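Glutathione S-transferase (Bombyx mori, PDB 3AY8) probably catalyses the conjugation of glutathione to electrophilic compounds, as glutathione transferases of its family do, and works as a homodimer. Local coordinates at residues S106-V109 against K110-I114; I126-S129 against L130-D133; A165-S168 against S169-A172; F206-A209 against V210-N213; S139-N142 against Q143-E146. All blocks are in the same frame, centred on the assembly; numbering follows the deposited sequence.

Contact 1 (S106-V109 against K110-I114); sequences SLYV and KIRAI
Leu107 O accepts two backbone protons. Ile111 N reaches it at 3.1 Å along a nearly straight N-H path of 163°. The second bond, from Lys110 N, is weak and bent. Lys110 N is also shared: it gives a further bond to Ser106 O. The shortest bond here runs from Arg112 N to Tyr108 O, 2.8 Å. Ala113 N closes the next turn on Val109 O at 3.0 Å.

This is one run of helix 90-120, a long helix of the all-helical C-terminal domain of the glutathione transferase fold. Leu107 and Ile111 lie side by side on it and point the same way, with CD1 of Leu107 3.9 Å from CD1 of Ile111. The Tyr108 ring is touched obliquely by two later residues. Ile111 CG2 nears its CE1 and Arg112 CG nears its CE2, both at 4.2 Å.

Lys110 starts beside its own backbone N (chi1 -72°) and then runs extended. This lays its methylenes along Ser106 O, with CG 3.2 Å from that oxygen. The chain ends outside the two segments, where NZ bonds to Thr137 and forms a salt bridge with Asp133 of helix 128-147. On another side of the helix Val109 packs on Val109 of the second subunit, at the dimer interface. Leu107 faces helix 158-173 and touches Ile163, Ser166 and Met167.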
# COMPACT_ATOMS: atom_id res chain seq x y z
N SER A 106 -4.07 -2.07 -4.04
CA SER A 106 -5.02 -2.60 -5.04
C SER A 106 -5.46 -1.53 -6.04
O SER A 106 -5.31 -1.70 -7.24
CB SER A 106 -6.28 -3.19 -4.36
OG SER A 106 -5.93 -4.29 -3.55
N LEU A 107 -5.99 -0.43 -5.52
CA LEU A 107 -6.62 0.56 -6.39
C LEU A 107 -5.62 1.29 -7.27
O LEU A 107 -5.68 1.19 -8.50
CB LEU A 107 -7.50 1.53 -5.59
CG LEU A 107 -8.27 2.62 -6.36
CD1 LEU A 107 -9.17 2.07 -7.48
CD2 LEU A 107 -9.10 3.44 -5.40
N TYR A 108 -4.71 2.05 -6.67
CA TYR A 108 -3.83 2.87 -7.50
C TYR A 108 -2.85 2.01 -8.29
O TYR A 108 -2.45 2.38 -9.38
CB TYR A 108 -3.10 3.98 -6.72
CG TYR A 108 -2.46 4.94 -7.72
CD1 TYR A 108 -3.27 5.79 -8.49
CD2 TYR A 108 -1.08 4.93 -7.96
CE1 TYR A 108 -2.72 6.65 -9.43
CE2 TYR A 108 -0.51 5.80 -8.93
CZ TYR A 108 -1.36 6.65 -9.65
OH TYR A 108 -0.85 7.52 -10.60
N VAL A 109 -2.48 0.87 -7.71
CA VAL A 109 -1.64 -0.12 -8.37
C VAL A 109 -2.23 -0.55 -9.73
O VAL A 109 -1.50 -0.66 -10.72
CB VAL A 109 -1.45 -1.37 -7.45
CG1 VAL A 109 -1.03 -2.61 -8.24
CG2 VAL A 109 -0.44 -1.05 -6.37
N LYS A 110 -3.53 -0.78 -9.76
CA LYS A 110 -4.20 -1.27 -10.97
C LYS A 110 -4.50 -0.15 -11.98
O LYS A 110 -4.53 -0.39 -13.18
CB LYS A 110 -5.47 -2.03 -10.59
CG LYS A 110 -5.16 -3.39 -9.96
CD LYS A 110 -6.43 -4.09 -9.47
CE LYS A 110 -6.07 -5.26 -8.53
NZ LYS A 110 -7.27 -6.12 -8.36
N ILE A 111 -4.72 1.06 -11.48
CA ILE A 111 -4.79 2.25 -12.33
C ILE A 111 -3.43 2.46 -13.01
O ILE A 111 -3.33 2.63 -14.22
CB ILE A 111 -5.22 3.49 -11.51
CG1 ILE A 111 -6.67 3.32 -11.02
CG2 ILE A 111 -5.04 4.78 -12.34
CD1 ILE A 111 -7.16 4.36 -9.92
N ARG A 112 -2.38 2.41 -12.20
CA ARG A 112 -1.03 2.56 -12.71
C ARG A 112 -0.63 1.48 -13.75
O ARG A 112 0.02 1.79 -14.74
CB ARG A 112 -0.06 2.56 -11.55
CG ARG A 112 1.20 3.29 -11.81
CD ARG A 112 2.19 3.08 -10.67
NE ARG A 112 3.33 3.97 -10.81
CZ ARG A 112 4.52 3.60 -11.28
NH1 ARG A 112 5.49 4.51 -11.38
NH2 ARG A 112 4.76 2.34 -11.65
N ALA A 113 -1.03 0.23 -13.50
CA ALA A 113 -0.77 -0.88 -14.43
C ALA A 113 -1.33 -0.60 -15.82
O ALA A 113 -0.75 -1.00 -16.83
CB ALA A 113 -1.34 -2.18 -13.89
N ILE A 114 -2.45 0.11 -15.87
CA ILE A 114 -3.05 0.55 -17.13
C ILE A 114 -2.36 1.80 -17.70
O ILE A 114 -1.94 1.82 -18.86
CB ILE A 114 -4.56 0.81 -16.95
CG1 ILE A 114 -5.29 -0.51 -16.70
CG2 ILE A 114 -5.17 1.58 -18.17
CD1 ILE A 114 -6.61 -0.35 -15.94

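Contact 2 (I126-S129 against L130-D133); sequences IKQS and LKDD
Leu130 folds back across Lys127 at the start of helix 128-147, where Lys127 holds the N-cap position of a helix of the C-terminal domain. The two side chains meet at a slant. CG of Leu130 lies 3.8 Å from CB of Lys127, and the CD1 branch lies against the same CB. The Leu130 branch is set by CG standing beside its own backbone N (chi1 -62°).

Gln128 and Asp132 are one turn apart on the exposed side. Gln128 CG is anti to its own N (chi1 -176°), and the chain then bends at chi2, which carries the amide toward the aspartate. The amide and carboxylate planes are turned 44° against each other.

Lys131 stretches out fully extended. Near its root, CB is 4.2 Å from Ile126 CG2, and Ile126 and Lys131 both touch Trp175. Ile126 and Leu130 also pack on Ile114 of helix 90-120, which joins the loop and the first turn to that helix, and the Asp133 carboxylate is held by Lys110 of the same helix.

The backbone closes the first turn. Lys131 N bonds to Lys127 O at 3.0 Å, and Asp133 N to Ser129 O at 3.0 Å. Between them Asp132 N gives its proton to Gln128 O in a nearly straight bond of 2.9 Å.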
# COMPACT_ATOMS: atom_id res chain seq x y z
N ILE A 126 -6.00 -0.17 -23.70
CA ILE A 126 -6.24 -0.72 -22.37
C ILE A 126 -6.45 -2.23 -22.52
O ILE A 126 -7.42 -2.66 -23.13
CB ILE A 126 -7.43 -0.00 -21.70
CG1 ILE A 126 -7.14 1.52 -21.63
CG2 ILE A 126 -7.73 -0.63 -20.33
CD1 ILE A 126 -8.21 2.39 -20.93
N LYS A 127 -5.52 -3.01 -21.97
CA LYS A 127 -5.60 -4.47 -22.04
C LYS A 127 -6.82 -4.98 -21.28
O LYS A 127 -7.13 -4.50 -20.19
CB LYS A 127 -4.33 -5.13 -21.47
CG LYS A 127 -3.13 -5.17 -22.42
CD LYS A 127 -1.88 -5.69 -21.68
CE LYS A 127 -0.59 -5.39 -22.45
NZ LYS A 127 -0.04 -6.57 -23.17
N GLN A 128 -7.51 -5.95 -21.87
CA GLN A 128 -8.71 -6.52 -21.26
C GLN A 128 -8.44 -7.07 -19.86
O GLN A 128 -9.21 -6.81 -18.93
CB GLN A 128 -9.35 -7.58 -22.16
CG GLN A 128 -10.68 -8.13 -21.60
CD GLN A 128 -11.79 -7.09 -21.63
OE1 GLN A 128 -12.38 -6.77 -20.59
NE2 GLN A 128 -12.05 -6.54 -22.81
N SER A 129 -7.36 -7.83 -19.71
CA SER A 129 -6.94 -8.38 -18.41
C SER A 129 -6.77 -7.30 -17.33
O SER A 129 -7.18 -7.46 -16.17
CB SER A 129 -5.63 -9.15 -18.56
OG SER A 129 -4.63 -8.30 -19.14
N LEU A 130 -6.15 -6.19 -17.71
CA LEU A 130 -5.94 -5.07 -16.79
C LEU A 130 -7.24 -4.37 -16.42
O LEU A 130 -7.41 -3.93 -15.27
CB LEU A 130 -4.99 -4.06 -17.43
CG LEU A 130 -3.60 -4.61 -17.75
CD1 LEU A 130 -2.75 -3.49 -18.34
CD2 LEU A 130 -2.94 -5.20 -16.49
N LYS A 131 -8.15 -4.28 -17.40
CA LYS A 131 -9.46 -3.67 -17.21
C LYS A 131 -10.26 -4.50 -16.22
O LYS A 131 -10.85 -3.95 -15.28
CB LYS A 131 -10.20 -3.59 -18.55
CG LYS A 131 -11.60 -3.00 -18.50
CD LYS A 131 -12.23 -2.93 -19.90
CE LYS A 131 -13.61 -2.28 -19.84
NZ LYS A 131 -14.21 -2.12 -21.20
N ASP A 132 -10.29 -5.81 -16.43
CA ASP A 132 -10.99 -6.72 -15.52
C ASP A 132 -10.43 -6.65 -14.10
O ASP A 132 -11.17 -6.70 -13.13
CB ASP A 132 -10.89 -8.16 -16.02
CG ASP A 132 -11.61 -8.38 -17.33
OD1 ASP A 132 -12.33 -7.47 -17.81
OD2 ASP A 132 -11.44 -9.47 -17.90
N ASP A 133 -9.10 -6.58 -14.01
CA ASP A 133 -8.41 -6.53 -12.72
C ASP A 133 -8.84 -5.28 -11.95
O ASP A 133 -9.22 -5.38 -10.78
CB ASP A 133 -6.90 -6.55 -12.94
CG ASP A 133 -6.13 -7.03 -11.70
OD1 ASP A 133 -6.74 -7.60 -10.76
OD2 ASP A 133 -4.90 -6.82 -11.67

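Contact 3 (A165-S168 against S169-A172); sequences ASMS and SILA
Ser169 OG gives its proton to Ala165 O, one turn back, in a short bond of 2.6 Å. The donor lies in the carbonyl plane. OG stands beside its own backbone N (chi1 -53°), which turns it back along the helix toward that oxygen. Ala165 O is gripped further. Ser169 N adds a weak bond at 3.4 Å, and Arg16 NH2 binds it from outside the segments. Arg16 NH1 also bonds to Ser169 OG, so the one arginine holds both partners of the serine bond.

Ser166 O receives two weak backbone bonds, from Ser169 N and from Ile170 N. The turn then tightens: Leu171 N meets Met167 O at 2.9 Å and nearly head-on. Ala172 N reaches Ser168 O at 3.0 Å from above the carbonyl plane. The buried hydroxyls have partners elsewhere. Ser166 OG bonds to Asp103, while Ser168 OG bonds to Tyr164 O and Asn199.

The apolar side is lighter. Met167 is bent at chi2 and chi3 (-53° and -55°), and this brings CE to 4.1 Å from Ile170 CG2 and 4.2 Å from Leu171 CG.

The run is a buried part of helix 158-173 in the C-terminal domain. Ser166 and Ile170 meet helix 90-120. Met167 packs on Leu138 and Leu141 of helix 128-147 and on Trp186 of helix 181-190. Ser168 and Ser169 face helix 196-213.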
# COMPACT_ATOMS: atom_id res chain seq x y z
N ALA A 165 -8.39 10.80 -4.86
CA ALA A 165 -7.27 11.14 -5.75
C ALA A 165 -7.04 10.04 -6.79
O ALA A 165 -6.81 10.32 -7.98
CB ALA A 165 -5.99 11.42 -4.95
N SER A 166 -7.11 8.79 -6.33
CA SER A 166 -6.97 7.64 -7.23
C SER A 166 -8.12 7.56 -8.25
O SER A 166 -7.88 7.52 -9.47
CB SER A 166 -6.89 6.35 -6.41
OG SER A 166 -5.67 6.27 -5.68
N MET A 167 -9.35 7.54 -7.74
CA MET A 167 -10.56 7.40 -8.58
C MET A 167 -10.71 8.54 -9.60
O MET A 167 -11.07 8.31 -10.74
CB MET A 167 -11.83 7.32 -7.72
CG MET A 167 -12.06 5.98 -7.08
SD MET A 167 -12.03 4.61 -8.26
CE MET A 167 -13.28 5.08 -9.48
N SER A 168 -10.42 9.77 -9.18
CA SER A 168 -10.49 10.91 -10.11
C SER A 168 -9.50 10.76 -11.27
O SER A 168 -9.78 11.19 -12.39
CB SER A 168 -10.30 12.24 -9.36
OG SER A 168 -9.02 12.32 -8.75
N SER A 169 -8.36 10.11 -11.00
CA SER A 169 -7.36 9.83 -12.02
C SER A 169 -7.88 8.92 -13.15
O SER A 169 -7.78 9.27 -14.33
CB SER A 169 -6.13 9.19 -11.37
OG SER A 169 -5.66 9.99 -10.30
N ILE A 170 -8.46 7.77 -12.80
CA ILE A 170 -8.95 6.85 -13.82
C ILE A 170 -10.24 7.39 -14.47
O ILE A 170 -10.44 7.24 -15.67
CB ILE A 170 -9.12 5.39 -13.29
CG1 ILE A 170 -9.18 4.37 -14.45
CG2 ILE A 170 -10.34 5.26 -12.34
CD1 ILE A 170 -7.89 4.27 -15.31
N LEU A 171 -11.10 8.05 -13.67
CA LEU A 171 -12.31 8.65 -14.21
C LEU A 171 -11.99 9.72 -15.26
O LEU A 171 -12.73 9.87 -16.23
CB LEU A 171 -13.22 9.21 -13.10
CG LEU A 171 -13.93 8.19 -12.21
CD1 LEU A 171 -14.70 8.87 -11.06
CD2 LEU A 171 -14.86 7.27 -13.01
N ALA A 172 -10.88 10.45 -15.09
CA ALA A 172 -10.47 11.47 -16.07
C ALA A 172 -9.90 10.85 -17.35
O ALA A 172 -9.96 11.46 -18.42
CB ALA A 172 -9.49 12.46 -15.47

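Contact 4 (F206-A209 against V210-N213); sequences FGDA and VKKN
The last turns of helix 196-213, the closing helix of the C-terminal domain, bring Phe206 against Val210 one turn later. Val210 CG2 sits over one face of the phenyl ring in a CH-pi contact. It is 4.1 Å from the ring centroid and 16° off the ring normal, displaced a little toward the rim. Two torsions produce this. The ring leaves anti to the backbone N of Phe206 (chi1 173°), and CG2 of Val210 stands beside its own N, on the side of the preceding turn. The same methyl lies 3.3 Å from Phe206 O, so one carbon touches both the ring and the carbonyl of a single residue.

The backbone is regular here. Val210 N bonds to Phe206 O at 3.1 Å, and Lys211 N to Gly207 O at 3.0 Å in an almost straight line of 175°. Lys212 N follows on Asp208 O at 3.0 Å.

Lys211 runs back past Gly207. Its CG is 3.4 Å from Gly207 O. In one of two conformers of Lys211, NZ ends 4.5 Å from Asp208 OD1, too far for a salt bridge. In that conformer a water joins them: it accepts from NZ and donates to OD1. NZ also probably bonds to Ala172 O.

That link would tie the helix to the end of helix 158-173, where Phe206 also touches Ser169 and Val173. On helix 90-120, Phe206 meets Cys115, and Val210 meets Ile118 and Leu119. Asn213 ND2 bonds to Ile118 O.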
# COMPACT_ATOMS: atom_id res chain seq x y z
N PHE A 206 -3.71 14.59 -15.98
CA PHE A 206 -3.33 13.17 -16.02
C PHE A 206 -4.15 12.46 -17.10
O PHE A 206 -3.60 11.79 -17.98
CB PHE A 206 -3.54 12.49 -14.65
CG PHE A 206 -3.34 10.99 -14.65
CD1 PHE A 206 -2.05 10.44 -14.51
CD2 PHE A 206 -4.43 10.11 -14.77
CE1 PHE A 206 -1.86 9.04 -14.49
CE2 PHE A 206 -4.25 8.72 -14.76
CZ PHE A 206 -2.96 8.18 -14.63
N GLY A 207 -5.47 12.63 -17.03
CA GLY A 207 -6.40 12.01 -17.97
C GLY A 207 -6.09 12.35 -19.42
O GLY A 207 -6.03 11.47 -20.27
N ASP A 208 -5.87 13.64 -19.69
CA ASP A 208 -5.54 14.09 -21.05
C ASP A 208 -4.26 13.44 -21.59
O ASP A 208 -4.23 13.00 -22.74
CB ASP A 208 -5.43 15.62 -21.12
CG ASP A 208 -6.77 16.33 -20.92
OD1 ASP A 208 -7.83 15.67 -20.86
OD2 ASP A 208 -6.78 17.57 -20.82
N ALA A 209 -3.23 13.37 -20.76
CA ALA A 209 -1.97 12.76 -21.18
C ALA A 209 -2.11 11.27 -21.51
O ALA A 209 -1.47 10.77 -22.45
CB ALA A 209 -0.87 13.01 -20.15
N VAL A 210 -2.95 10.56 -20.75
CA VAL A 210 -3.23 9.15 -21.06
C VAL A 210 -4.02 9.00 -22.39
O VAL A 210 -3.62 8.23 -23.26
CB VAL A 210 -3.93 8.41 -19.89
CG1 VAL A 210 -4.15 6.93 -20.23
CG2 VAL A 210 -3.11 8.54 -18.58
N LYS A 211 -5.13 9.73 -22.50
CA LYS A 211 -5.99 9.66 -23.68
C LYS A 211 -5.19 9.93 -24.94
O LYS A 211 -5.33 9.22 -25.93
CB LYS A 211 -7.12 10.69 -23.58
CG LYS A 211 -8.23 10.34 -22.62
CD LYS A 211 -9.02 11.60 -22.29
CE LYS A 211 -10.37 11.25 -21.75
NZ LYS A 211 -10.94 12.37 -20.95
N LYS A 212 -4.32 10.93 -24.85
CA LYS A 212 -3.53 11.40 -25.98
C LYS A 212 -2.79 10.22 -26.63
O LYS A 212 -2.63 10.19 -27.85
CB LYS A 212 -2.54 12.49 -25.54
CG LYS A 212 -1.79 13.15 -26.69
CD LYS A 212 -0.99 14.37 -26.24
CE LYS A 212 -0.21 14.96 -27.41
NZ LYS A 212 0.24 16.36 -27.16
N ASN A 213 -2.37 9.24 -25.83
CA ASN A 213 -1.64 8.09 -26.35
C ASN A 213 -2.47 6.85 -26.71
O ASN A 213 -1.95 5.89 -27.26
CB ASN A 213 -0.50 7.71 -25.42
CG ASN A 213 0.65 8.69 -25.49
OD1 ASN A 213 0.67 9.55 -26.36
ND2 ASN A 213 1.60 8.55 -24.58
O HOH W 1 -9.70 14.12 -18.66

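Contact 5 (S139-N142 against Q143-E146); sequences SFLN and QFLE
The ring of Phe144 lies over Phe140 O, which sits 3.4 Å above the ring plane and toward its rim. The same oxygen accepts the backbone proton of Phe144 at 3.0 Å. The two side chains cross obliquely and their rings are nearly perpendicular, with Phe144 CE1 at the edge of the Phe140 ring, 4.2 Å from Phe140 CD1. Leu141 CD1 serves two partners. It touches Phe144 CD2 at 3.9 Å, and Leu145 CD1 at 4.0 Å. Leu141 and Leu145 run side by side in the same direction.

All this lies near the end of helix 128-147 in the C-terminal domain. A water ties its polar side together. It donates to Ser139 O at 2.8 Å and accepts from Asn142 ND2 and Gln143 NE2. Gln143 bends at chi2 (-49°), which curls its amide back to this water. The Asn142 and Gln143 amide planes are 75° apart.

Farther out, Asn142 OD1 bonds to Asn182 N at the start of helix 181-190. Glu146 OE1 bonds to Asn182 ND2. Phe144 has a cation-pi contact with Arg99 and an edge-to-face one with Phe102. Phe140 packs on Gln52 of the second subunit.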
# COMPACT_ATOMS: atom_id res chain seq x y z
N SER A 139 -15.25 -3.06 -7.74
CA SER A 139 -16.42 -3.74 -7.18
C SER A 139 -16.35 -3.80 -5.65
O SER A 139 -17.35 -3.61 -4.98
CB SER A 139 -16.56 -5.14 -7.78
OG SER A 139 -17.68 -5.78 -7.20
N PHE A 140 -15.15 -4.05 -5.13
CA PHE A 140 -14.88 -4.05 -3.70
C PHE A 140 -15.12 -2.66 -3.11
O PHE A 140 -15.76 -2.53 -2.07
CB PHE A 140 -13.44 -4.46 -3.45
CG PHE A 140 -13.29 -5.84 -2.89
CD1 PHE A 140 -12.98 -6.02 -1.54
CD2 PHE A 140 -13.44 -6.96 -3.70
CE1 PHE A 140 -12.83 -7.30 -1.01
CE2 PHE A 140 -13.30 -8.25 -3.18
CZ PHE A 140 -12.98 -8.42 -1.84
N LEU A 141 -14.61 -1.63 -3.78
CA LEU A 141 -14.83 -0.25 -3.35
C LEU A 141 -16.33 0.05 -3.34
O LEU A 141 -16.83 0.68 -2.42
CB LEU A 141 -14.11 0.75 -4.27
CG LEU A 141 -14.33 2.24 -3.98
CD1 LEU A 141 -14.04 2.63 -2.48
CD2 LEU A 141 -13.53 3.14 -4.95
N ASN A 142 -17.03 -0.39 -4.38
CA ASN A 142 -18.46 -0.19 -4.47
C ASN A 142 -19.20 -0.79 -3.26
O ASN A 142 -20.17 -0.20 -2.78
CB ASN A 142 -19.01 -0.74 -5.78
CG ASN A 142 -20.50 -0.45 -5.96
OD1 ASN A 142 -20.91 0.70 -6.07
ND2 ASN A 142 -21.30 -1.50 -5.99
N GLN A 143 -18.72 -1.93 -2.78
CA GLN A 143 -19.24 -2.57 -1.56
C GLN A 143 -18.93 -1.81 -0.27
O GLN A 143 -19.82 -1.65 0.58
CB GLN A 143 -18.79 -4.04 -1.44
CG GLN A 143 -19.45 -4.98 -2.45
CD GLN A 143 -20.98 -4.82 -2.51
OE1 GLN A 143 -21.67 -4.97 -1.50
NE2 GLN A 143 -21.50 -4.51 -3.68
N PHE A 144 -17.69 -1.32 -0.12
CA PHE A 144 -17.36 -0.45 1.03
C PHE A 144 -18.42 0.64 1.17
O PHE A 144 -18.89 0.93 2.27
CB PHE A 144 -15.99 0.25 0.87
CG PHE A 144 -14.81 -0.69 0.72
CD1 PHE A 144 -14.86 -2.00 1.20
CD2 PHE A 144 -13.64 -0.23 0.14
CE1 PHE A 144 -13.75 -2.85 1.04
CE2 PHE A 144 -12.54 -1.06 -0.00
CZ PHE A 144 -12.60 -2.37 0.43
N LEU A 145 -18.78 1.23 0.04
CA LEU A 145 -19.69 2.38 -0.01
C LEU A 145 -21.18 2.00 0.03
O LEU A 145 -22.04 2.87 -0.09
CB LEU A 145 -19.37 3.23 -1.24
CG LEU A 145 -18.01 3.93 -1.21
CD1 LEU A 145 -17.61 4.37 -2.61
CD2 LEU A 145 -18.02 5.13 -0.23
N GLU A 146 -21.47 0.71 0.18
CA GLU A 146 -22.84 0.24 0.38
C GLU A 146 -23.21 0.37 1.85
O GLU A 146 -24.35 0.67 2.19
CB GLU A 146 -22.97 -1.23 -0.06
CG GLU A 146 -24.36 -1.86 0.16
CD GLU A 146 -25.42 -1.29 -0.75
OE1 GLU A 146 -25.09 -0.90 -1.90
OE2 GLU A 146 -26.59 -1.23 -0.33
O HOH W 2 -19.97 -4.06 -5.97

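How the contacts relate
All five contacts lie in the C-terminal helical domain, and contact 1 touches three of the others. Lys110 of contact 1 forms a salt bridge to Asp133 of contact 2, with NZ 2.9 Å from OD1. Contact 3 packs on contact 1, with Ile111 CD1 3.3 Å from Ser166 O. It also meets contact 5 through Met167 CG and Leu141 CD2, 3.8 Å apart. Contact 4 joins contact 3 by a probable hydrogen bond from Lys211 NZ to Ala172 O, 2.9 Å. Contacts 2 and 5 share helix 128-147, yet their centres are about 19 Å apart. Contacts 4 and 5 are the farthest apart, about 27 Å between centres.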